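Local coordinates for protein SUBA (Escherichia coli, PDB 2IY9) that serves as the serine protease subunit of an AB5 subtilase cytotoxin, cleaving the host endoplasmic reticulum chaperone BiP and thereby triggering stress and cell death, at residues A[44-49]-A[281-286]. Residues are numbered along the deposited sequence; the frame is centred on the assembly and turned at random.
Sequences TPVVVS and VLAAMT
Val-46 presents both of its methyl groups to one turn of the helix that carries Ala-283 and Thr-286. From CB outward the side chain is aimed at polar atoms: Val-46 CB itself is 3.9 Å from Thr-286 OG1. Val-46 CG1, anti to the backbone N (chi1 174°), comes closer, 3.2 Å from Thr-286 OG1. The same Val-46 CG1 also lies 3.7 Å from Ala-283 O and 3.9 Å from Ala-283 CB. Val-46 CG2, beside the backbone N, completes the fork with 3.4 Å to Thr-286 OG1. The hydroxyl thus faces both valine methyls, yet it has a polar partner within its own helix: Thr-286 OG1 donates to Ala-283 O over 2.6 Å, the donor tilted 24° from the carbonyl plane. A chi1 of 66° sets OG1 between the backbone N and the carbonyl carbon of Thr-286 and brings it to the carbonyl three residues earlier. Two residues further along, Val-48 CG2 presses against Ala-283 CB at 3.5 Å, tight for two methyl carbons. Ala-283 therefore meets both valines through one small methyl, and no hydrogen bond joins the two segments. All four touching residues are buried. This is strand-to-helix packing in the subtilisin-like fold: strand 47-52, an inner strand between 111-116 and 147-149, ends at Asp-52, while helix 271-288 starts just before Ser-272, both inferred to belong to the charge relay. Val-46 and Val-48 bond through their backbones to Leu-111, Val-48 also to Ser-113; Thr-286 also touches Ile-146 and Leu-297, and helices 294-304 and 323-331 pack against Met-285, which points away from the strand.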
ATOM      1  N   THR A  44     -11.033   9.045  15.490  1.00 31.61           N
ATOM      2  CA  THR A  44     -11.165   7.609  15.275  1.00 30.09           C
ATOM      3  C   THR A  44      -9.790   7.045  14.960  1.00 29.27           C
ATOM      4  O   THR A  44      -9.201   7.394  13.931  1.00 28.57           O
ATOM      5  CB  THR A  44     -12.137   7.306  14.121  1.00 29.78           C
ATOM      6  OG1 THR A  44     -13.455   7.754  14.480  1.00 32.07           O
ATOM      7  CG2 THR A  44     -12.172   5.812  13.818  1.00 30.21           C
ATOM      8  N   PRO A  45      -9.259   6.198  15.852  1.00 28.30           N
ATOM      9  CA  PRO A  45      -7.923   5.665  15.606  1.00 27.76           C
ATOM     10  C   PRO A  45      -7.901   4.758  14.385  1.00 26.73           C
ATOM     11  O   PRO A  45      -8.808   3.948  14.177  1.00 26.13           O
ATOM     12  CB  PRO A  45      -7.612   4.881  16.889  1.00 27.88           C
ATOM     13  CG  PRO A  45      -8.584   5.452  17.927  1.00 28.46           C
ATOM     14  CD  PRO A  45      -9.812   5.699  17.122  1.00 28.72           C
ATOM     15  N   VAL A  46      -6.879   4.947  13.563  1.00 26.23           N
ATOM     16  CA  VAL A  46      -6.666   4.139  12.376  1.00 25.08           C
ATOM     17  C   VAL A  46      -5.231   3.681  12.417  1.00 24.30           C
ATOM     18  O   VAL A  46      -4.325   4.508  12.485  1.00 24.77           O
ATOM     19  CB  VAL A  46      -6.901   4.956  11.079  1.00 25.06           C
ATOM     20  CG1 VAL A  46      -6.533   4.134   9.840  1.00 25.02           C
ATOM     21  CG2 VAL A  46      -8.349   5.418  10.983  1.00 25.31           C
ATOM     22  N   VAL A  47      -5.036   2.367  12.382  1.00 23.43           N
ATOM     23  CA  VAL A  47      -3.713   1.763  12.372  1.00 22.61           C
ATOM     24  C   VAL A  47      -3.523   1.076  11.025  1.00 22.31           C
ATOM     25  O   VAL A  47      -4.286   0.179  10.658  1.00 22.55           O
ATOM     26  CB  VAL A  47      -3.547   0.718  13.506  1.00 22.53           C
ATOM     27  CG1 VAL A  47      -2.151   0.115  13.480  1.00 23.42           C
ATOM     28  CG2 VAL A  47      -3.848   1.332  14.881  1.00 22.67           C
ATOM     29  N   VAL A  48      -2.504   1.502  10.289  1.00 22.41           N
ATOM     30  CA  VAL A  48      -2.167   0.860   9.032  1.00 21.85           C
ATOM     31  C   VAL A  48      -1.102  -0.201   9.293  1.00 22.20           C
ATOM     32  O   VAL A  48      -0.098   0.048   9.975  1.00 22.05           O
ATOM     33  CB  VAL A  48      -1.658   1.885   7.991  1.00 21.32           C
ATOM     34  CG1 VAL A  48      -1.229   1.184   6.689  1.00 20.82           C
ATOM     35  CG2 VAL A  48      -2.734   2.944   7.712  1.00 21.75           C
ATOM     36  N   SER A  49      -1.338  -1.396   8.764  1.00 22.58           N
ATOM     37  CA  SER A  49      -0.368  -2.470   8.885  1.00 23.44           C
ATOM     38  C   SER A  49       0.752  -2.253   7.856  1.00 23.26           C
ATOM     39  O   SER A  49       0.486  -2.022   6.678  1.00 23.03           O
ATOM     40  CB  SER A  49      -1.077  -3.816   8.698  1.00 23.85           C
ATOM     41  OG  SER A  49      -0.205  -4.887   9.034  1.00 29.26           O
ATOM     42  N   VAL A 281      -4.250   7.083   1.764  1.00 21.62           N
ATOM     43  CA  VAL A 281      -5.564   7.583   1.345  1.00 21.58           C
ATOM     44  C   VAL A 281      -6.652   6.668   1.919  1.00 21.35           C
ATOM     45  O   VAL A 281      -7.618   7.144   2.487  1.00 21.01           O
ATOM     46  CB  VAL A 281      -5.682   7.709  -0.194  1.00 21.56           C
ATOM     47  CG1 VAL A 281      -7.113   8.126  -0.607  1.00 23.43           C
ATOM     48  CG2 VAL A 281      -4.628   8.703  -0.733  1.00 21.86           C
ATOM     49  N   LEU A 282      -6.477   5.359   1.792  1.00 21.70           N
ATOM     50  CA  LEU A 282      -7.432   4.433   2.388  1.00 22.13           C
ATOM     51  C   LEU A 282      -7.520   4.605   3.911  1.00 22.34           C
ATOM     52  O   LEU A 282      -8.616   4.533   4.478  1.00 22.68           O
ATOM     53  CB  LEU A 282      -7.116   2.988   2.008  1.00 22.56           C
ATOM     54  CG  LEU A 282      -7.481   2.529   0.595  1.00 22.40           C
ATOM     55  CD1 LEU A 282      -6.676   1.244   0.263  1.00 22.88           C
ATOM     56  CD2 LEU A 282      -8.972   2.283   0.437  1.00 22.99           C
ATOM     57  N   ALA A 283      -6.388   4.866   4.559  1.00 22.33           N
ATOM     58  CA  ALA A 283      -6.378   5.140   6.009  1.00 22.17           C
ATOM     59  C   ALA A 283      -7.256   6.346   6.350  1.00 22.44           C
ATOM     60  O   ALA A 283      -8.059   6.293   7.288  1.00 22.77           O
ATOM     61  CB  ALA A 283      -4.957   5.351   6.517  1.00 22.10           C
ATOM     62  N   ALA A 284      -7.096   7.421   5.577  1.00 22.24           N
ATOM     63  CA  ALA A 284      -7.866   8.645   5.747  1.00 22.96           C
ATOM     64  C   ALA A 284      -9.366   8.385   5.593  1.00 23.24           C
ATOM     65  O   ALA A 284     -10.166   8.865   6.388  1.00 23.76           O
ATOM     66  CB  ALA A 284      -7.398   9.702   4.753  1.00 22.84           C
ATOM     67  N   MET A 285      -9.740   7.622   4.566  1.00 23.37           N
ATOM     68  CA  MET A 285     -11.129   7.216   4.373  1.00 23.08           C
ATOM     69  C   MET A 285     -11.666   6.421   5.568  1.00 23.69           C
ATOM     70  O   MET A 285     -12.768   6.701   6.070  1.00 23.54           O
ATOM     71  CB  MET A 285     -11.260   6.381   3.108  1.00 23.00           C
ATOM     72  CG  MET A 285     -10.851   7.109   1.838  1.00 22.76           C
ATOM     73  SD  MET A 285     -10.649   6.008   0.437  1.00 23.12           S
ATOM     74  CE  MET A 285     -12.298   5.403   0.130  1.00 23.98           C
ATOM     75  N   THR A 286     -10.880   5.457   6.048  1.00 24.03           N
ATOM     76  CA  THR A 286     -11.349   4.555   7.118  1.00 24.81           C
ATOM     77  C   THR A 286     -11.680   5.310   8.403  1.00 25.08           C
ATOM     78  O   THR A 286     -12.553   4.887   9.169  1.00 24.77           O
ATOM     79  CB  THR A 286     -10.332   3.451   7.458  1.00 24.87           C
ATOM     80  OG1 THR A 286      -9.165   4.046   8.028  1.00 28.94           O
ATOM     81  CG2 THR A 286      -9.952   2.636   6.229  1.00 22.79           C
TER